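Ser-thr phosphatase MSPP (Mycobacterium smegmatis, PDB 2JFR) probably dephosphorylates phosphoserine and phosphothreonine side chains of proteins, as a metal-dependent phosphatase of the PPM (PP2C) family that holds manganese and magnesium ions. Local coordinates at residues C25-G29 and I30-V34; A96-E99 and P100-G104. One frame throughout, in Å; residues are numbered along the deposited sequence.

Contact 1: C25-G29 and I30-V34; sequences CLADG and ILYAV
D28 and L31 exchange two backbone hydrogen bonds at the closed end of an antiparallel beta hairpin, strands 23-28 and 31-38 of the PP2C-type fold. D28 N donates to L31 O at 2.8 Å, nearly head-on to the carbonyl (C=O...N angle 167°). The return bond, L31 N to D28 O at 3.0 Å, comes from above the carbonyl plane. Between them the chain reverses in a type II' turn, whose first corner, G29, has a positive phi (69°). Further from the turn L26 and A33 form a second hydrogen-bonded pair, in which L26 N donates to A33 O and A33 N to L26 O, each at 2.9 Å, while A27-Y32 and C25-V34 are non-hydrogen-bonded pairs.

Side chains alternate between the two faces of the hairpin. L26, A33 and L31 share one, where L26 CD2 meets L31 CD2 at 3.7 Å; helix 42-59 covers L31 through F57 and A33 through L50 and L53. C25, A27, Y32 and V34 share the other, packed by strands 5-13 and 226-233 of the second sheet. V34 lies near metal-binding D36, further along its strand.

On this second face the Y32 side chain turns back toward the bend. With CG beside the backbone N (chi1 -60°), its ring passes by A27, whose CB is 3.6 Å from Y32 CD1, and brings Y32 OH to 2.9 Å from G29 O.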
ATOM      1  N   CYS A  25      -2.438  -8.295   1.425  1.00 15.11           N
ATOM      2  CA  CYS A  25      -2.110  -7.862   0.068  1.00 14.89           C
ATOM      3  C   CYS A  25      -2.902  -8.640  -0.968  1.00 14.97           C
ATOM      4  O   CYS A  25      -3.488  -9.685  -0.663  1.00 17.69           O
ATOM      5  CB  CYS A  25      -0.648  -7.916  -0.216  1.00 16.90           C
ATOM      6  SG  CYS A  25       0.099  -9.481  -0.217  1.00 21.46           S
ATOM      7  N   LEU A  26      -2.939  -8.093  -2.164  1.00 15.22           N
ATOM      8  CA  LEU A  26      -3.713  -8.602  -3.277  1.00 15.99           C
ATOM      9  C   LEU A  26      -2.884  -8.395  -4.541  1.00 16.06           C
ATOM     10  O   LEU A  26      -2.347  -7.322  -4.761  1.00 16.06           O
ATOM     11  CB  LEU A  26      -5.008  -7.789  -3.356  1.00 18.20           C
ATOM     12  CG  LEU A  26      -5.967  -8.026  -4.509  1.00 20.34           C
ATOM     13  CD1 LEU A  26      -6.491  -9.455  -4.441  1.00 28.75           C
ATOM     14  CD2 LEU A  26      -7.133  -7.044  -4.422  1.00 23.49           C
ATOM     15  N   ALA A  27      -2.873  -9.422  -5.410  1.00 18.35           N
ATOM     16  CA  ALA A  27      -2.194  -9.294  -6.726  1.00 20.63           C
ATOM     17  C   ALA A  27      -3.075 -10.149  -7.633  1.00 24.91           C
ATOM     18  O   ALA A  27      -3.100 -11.383  -7.529  1.00 30.87           O
ATOM     19  CB  ALA A  27      -0.740  -9.705  -6.689  1.00 24.08           C
ATOM     20  N   ASP A  28      -3.824  -9.546  -8.527  1.00 27.94           N
ATOM     21  CA  ASP A  28      -4.767 -10.291  -9.333  0.82 32.23           C
ATOM     22  C   ASP A  28      -5.139  -9.558 -10.581  1.00 32.02           C
ATOM     23  O   ASP A  28      -5.815  -8.506 -10.588  1.00 29.13           O
ATOM     24  CB  ASP A  28      -6.040 -10.513  -8.564  0.82 36.62           C
ATOM     25  CG  ASP A  28      -7.071 -11.289  -9.372  0.82 40.26           C
ATOM     26  OD1 ASP A  28      -6.685 -11.864 -10.407  0.82 47.85           O
ATOM     27  OD2 ASP A  28      -8.267 -11.299  -9.006  0.82 52.55           O
ATOM     28  N   GLY A  29      -4.650 -10.086 -11.687  1.00 38.64           N
ATOM     29  CA  GLY A  29      -4.862  -9.453 -12.983  1.00 36.28           C
ATOM     30  C   GLY A  29      -4.080  -8.155 -13.066  1.00 30.28           C
ATOM     31  O   GLY A  29      -2.863  -8.050 -12.998  1.00 38.04           O
ATOM     32  N   ILE A  30      -4.792  -7.050 -13.224  1.00 22.64           N
ATOM     33  CA  ILE A  30      -4.176  -5.704 -13.251  0.77 18.17           C
ATOM     34  C   ILE A  30      -4.354  -4.992 -11.908  1.00 16.05           C
ATOM     35  O   ILE A  30      -3.930  -3.838 -11.827  1.00 15.72           O
ATOM     36  CB  ILE A  30      -4.754  -4.853 -14.401  0.77 17.57           C
ATOM     37  CG1 ILE A  30      -6.229  -4.495 -14.212  0.77 18.07           C
ATOM     38  CG2 ILE A  30      -4.488  -5.580 -15.697  0.77 21.03           C
ATOM     39  CD1 ILE A  30      -6.640  -3.375 -15.154  0.77 17.76           C
ATOM     40  N   LEU A  31      -4.954  -5.645 -10.920  1.00 16.46           N
ATOM     41  CA  LEU A  31      -5.212  -5.014  -9.619  1.00 15.32           C
ATOM     42  C   LEU A  31      -4.230  -5.518  -8.565  1.00 14.75           C
ATOM     43  O   LEU A  31      -4.059  -6.729  -8.362  1.00 16.31           O
ATOM     44  CB  LEU A  31      -6.640  -5.344  -9.154  1.00 17.00           C
ATOM     45  CG  LEU A  31      -7.046  -4.714  -7.838  1.00 17.10           C
ATOM     46  CD1 LEU A  31      -7.109  -3.197  -7.936  1.00 19.65           C
ATOM     47  CD2 LEU A  31      -8.391  -5.272  -7.363  1.00 21.87           C
ATOM     48  N   TYR A  32      -3.641  -4.571  -7.865  1.00 13.86           N
ATOM     49  CA  TYR A  32      -2.628  -4.827  -6.840  1.00 13.82           C
ATOM     50  C   TYR A  32      -2.954  -3.964  -5.660  1.00 13.65           C
ATOM     51  O   TYR A  32      -3.303  -2.807  -5.807  1.00 14.63           O
ATOM     52  CB  TYR A  32      -1.233  -4.502  -7.372  1.00 14.66           C
ATOM     53  CG  TYR A  32      -0.911  -5.354  -8.582  1.00 14.99           C
ATOM     54  CD1 TYR A  32      -0.378  -6.613  -8.422  1.00 15.98           C
ATOM     55  CD2 TYR A  32      -1.217  -4.940  -9.860  1.00 15.86           C
ATOM     56  CE1 TYR A  32      -0.106  -7.426  -9.491  1.00 17.56           C
ATOM     57  CE2 TYR A  32      -0.969  -5.791 -10.955  1.00 17.46           C
ATOM     58  CZ  TYR A  32      -0.427  -7.002 -10.727  1.00 18.78           C
ATOM     59  OH  TYR A  32      -0.200  -7.825 -11.834  1.00 24.07           O
ATOM     60  N   ALA A  33      -2.784  -4.485  -4.428  1.00 13.55           N
ATOM     61  CA  ALA A  33      -3.106  -3.651  -3.288  1.00 13.71           C
ATOM     62  C   ALA A  33      -2.393  -4.145  -2.037  1.00 13.42           C
ATOM     63  O   ALA A  33      -2.089  -5.336  -1.893  1.00 14.10           O
ATOM     64  CB  ALA A  33      -4.618  -3.621  -3.025  1.00 14.28           C
ATOM     65  N   VAL A  34      -2.208  -3.213  -1.127  1.00 13.40           N
ATOM     66  CA  VAL A  34      -1.816  -3.479   0.256  1.00 13.32           C
ATOM     67  C   VAL A  34      -2.794  -2.780   1.171  1.00 13.08           C
ATOM     68  O   VAL A  34      -3.192  -1.648   0.927  1.00 13.93           O
ATOM     69  CB  VAL A  34      -0.375  -3.009   0.528  1.00 13.87           C
ATOM     70  CG1 VAL A  34      -0.003  -3.110   2.010  1.00 15.65           C
ATOM     71  CG2 VAL A  34       0.610  -3.762  -0.337  1.00 14.57           C
TER

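Contact 2: A96-E99 and P100-G104; sequences AVFE and PGQGG
The carbonyl oxygen of E99 accepts two backbone hydrogen bonds from the residues that follow it, Q102 N and G104 N, each at 3.0 Å. Neither donor lies in the carbonyl plane: they approach from opposite faces, 50° and 47° out of it respectively, so the folded chain grips this oxygen from both sides. Beside it, F98 and Q102 pack with the phenyl ring and the amide plane 74° apart. Q102 OE1 comes within 3.4 Å of F98 CD1, while G104 O sits in the ring plane at the edge, 3.4 Å from F98 CB. A96 CB lies over one face of the F98 ring, offset toward its rim.

These residues belong to the connection between antiparallel strands 89-96 and 106-110, which includes an inverse gamma turn centred on V97 and a short 3-10 segment at P100-G101. G103 N donates to P100 O, and the positive phi angles of G103 and G104 carry the chain back beside F98, leaving the two CA atoms of F98 and G104 4.7 Å apart.

A water bridges the bend, donating to Q102 OE1 at 2.6 Å and accepting from E99 N at 2.9 Å. The other end of the Q102 amide is placed by P61, whose carbonyl oxygen takes a hydrogen bond from Q102 NE2. E99 OE2, on a chain bent at chi2, is hydrogen-bonded to S4 OG.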
ATOM      1  N   ALA A  96      -4.390  -0.075 -10.161  1.00 14.44           N
ATOM      2  CA  ALA A  96      -4.923  -0.761 -11.308  1.00 14.46           C
ATOM      3  C   ALA A  96      -4.085  -0.365 -12.511  1.00 14.48           C
ATOM      4  O   ALA A  96      -4.025   0.816 -12.862  1.00 14.60           O
ATOM      5  CB  ALA A  96      -6.384  -0.446 -11.546  1.00 16.26           C
ATOM      6  N   VAL A  97      -3.444  -1.358 -13.137  1.00 14.69           N
ATOM      7  CA  VAL A  97      -2.571  -1.083 -14.275  1.00 14.89           C
ATOM      8  C   VAL A  97      -3.424  -1.076 -15.547  1.00 15.07           C
ATOM      9  O   VAL A  97      -3.332  -1.974 -16.399  1.00 16.68           O
ATOM     10  CB  VAL A  97      -1.376  -2.028 -14.356  1.00 15.74           C
ATOM     11  CG1 VAL A  97      -0.423  -1.553 -15.412  1.00 17.71           C
ATOM     12  CG2 VAL A  97      -0.680  -2.144 -12.995  1.00 17.03           C
ATOM     13  N   PHE A  98      -4.287  -0.083 -15.645  1.00 15.08           N
ATOM     14  CA  PHE A  98      -5.134   0.083 -16.819  1.00 15.36           C
ATOM     15  C   PHE A  98      -4.317   0.438 -18.056  1.00 15.07           C
ATOM     16  O   PHE A  98      -3.305   1.132 -17.965  1.00 16.12           O
ATOM     17  CB  PHE A  98      -6.125   1.212 -16.599  1.00 15.53           C
ATOM     18  CG  PHE A  98      -7.144   1.029 -15.515  1.00 15.11           C
ATOM     19  CD1 PHE A  98      -8.041  -0.024 -15.577  1.00 16.54           C
ATOM     20  CD2 PHE A  98      -7.242   1.915 -14.460  1.00 15.52           C
ATOM     21  CE1 PHE A  98      -9.008  -0.159 -14.596  1.00 17.57           C
ATOM     22  CE2 PHE A  98      -8.235   1.824 -13.494  1.00 16.36           C
ATOM     23  CZ  PHE A  98      -9.116   0.774 -13.594  1.00 16.96           C
ATOM     24  N   GLU A  99      -4.827  -0.016 -19.186  1.00 15.16           N
ATOM     25  CA  GLU A  99      -4.345   0.446 -20.476  1.00 15.82           C
ATOM     26  C   GLU A  99      -4.709   1.908 -20.683  1.00 15.55           C
ATOM     27  O   GLU A  99      -5.616   2.454 -20.039  1.00 15.54           O
ATOM     28  CB  GLU A  99      -4.953  -0.402 -21.600  1.00 16.85           C
ATOM     29  CG  GLU A  99      -4.482  -1.830 -21.548  1.00 19.00           C
ATOM     30  CD  GLU A  99      -2.989  -1.948 -21.726  1.00 20.41           C
ATOM     31  OE1 GLU A  99      -2.460  -1.521 -22.773  1.00 23.06           O
ATOM     32  OE2 GLU A  99      -2.303  -2.420 -20.802  1.00 22.80           O
ATOM     33  N   PRO A 100      -4.073   2.595 -21.643  1.00 17.36           N
ATOM     34  CA  PRO A 100      -4.424   3.977 -21.953  1.00 17.51           C
ATOM     35  C   PRO A 100      -5.882   4.199 -22.225  1.00 16.36           C
ATOM     36  O   PRO A 100      -6.447   5.237 -21.844  1.00 17.30           O
ATOM     37  CB  PRO A 100      -3.539   4.286 -23.178  1.00 20.31           C
ATOM     38  CG  PRO A 100      -2.386   3.404 -22.995  1.00 25.88           C
ATOM     39  CD  PRO A 100      -2.906   2.117 -22.415  1.00 20.19           C
ATOM     40  N   GLY A 101      -6.567   3.253 -22.905  1.00 17.25           N
ATOM     41  CA  GLY A 101      -7.950   3.422 -23.215  1.00 17.38           C
ATOM     42  C   GLY A 101      -8.845   3.513 -22.022  1.00 16.56           C
ATOM     43  O   GLY A 101      -9.932   4.074 -22.085  1.00 18.08           O
ATOM     44  N   GLN A 102      -8.403   2.982 -20.862  1.00 15.90           N
ATOM     45  CA  GLN A 102      -9.108   3.103 -19.604  1.00 16.05           C
ATOM     46  C   GLN A 102      -8.482   4.158 -18.703  1.00 16.15           C
ATOM     47  O   GLN A 102      -8.784   4.193 -17.505  1.00 17.78           O
ATOM     48  CB  GLN A 102      -9.177   1.736 -18.906  1.00 16.49           C
ATOM     49  CG  GLN A 102     -10.128   0.769 -19.612  1.00 16.71           C
ATOM     50  CD  GLN A 102     -10.475  -0.358 -18.715  1.00 16.88           C
ATOM     51  OE1 GLN A 102      -9.602  -1.181 -18.371  1.00 18.30           O
ATOM     52  NE2 GLN A 102     -11.709  -0.409 -18.228  1.00 18.01           N
ATOM     53  N   GLY A 103      -7.709   5.060 -19.274  1.00 15.76           N
ATOM     54  CA  GLY A 103      -7.133   6.181 -18.577  1.00 16.61           C
ATOM     55  C   GLY A 103      -5.746   6.005 -18.063  1.00 15.89           C
ATOM     56  O   GLY A 103      -5.168   6.935 -17.512  1.00 17.03           O
ATOM     57  N   GLY A 104      -5.146   4.798 -18.271  1.00 15.75           N
ATOM     58  CA  GLY A 104      -3.828   4.520 -17.833  1.00 15.87           C
ATOM     59  C   GLY A 104      -3.754   4.127 -16.358  1.00 14.92           C
ATOM     60  O   GLY A 104      -4.757   4.180 -15.625  1.00 15.30           O
TER
HETATM   61  O   HOH W   1      -7.168  -1.689 -19.256  1.00 21.13           O

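Contacts 1 and 2 are connections at the ends of neighbouring strands of the same antiparallel sheet, in which strand 31-38 lies between edge strand 23-28 and strand 89-96. They meet where I30 O lies 2.8 Å from V97 N, a probable hydrogen bond; in the modelled conformer I30 CD1 also lies against F98 CD1. Contact 1 is the more interior, centred about 10 Å from the chain centre: all four residues 31-34 are buried, and paired backbone bonds accompany packing on both faces. Contact 2, centred about 19 Å out and away from the annotated metal sites, is mostly exposed; it relies on a carbonyl oxygen that accepts two backbone hydrogen bonds, a bridging water and polar side-chain ends, with F98 buried.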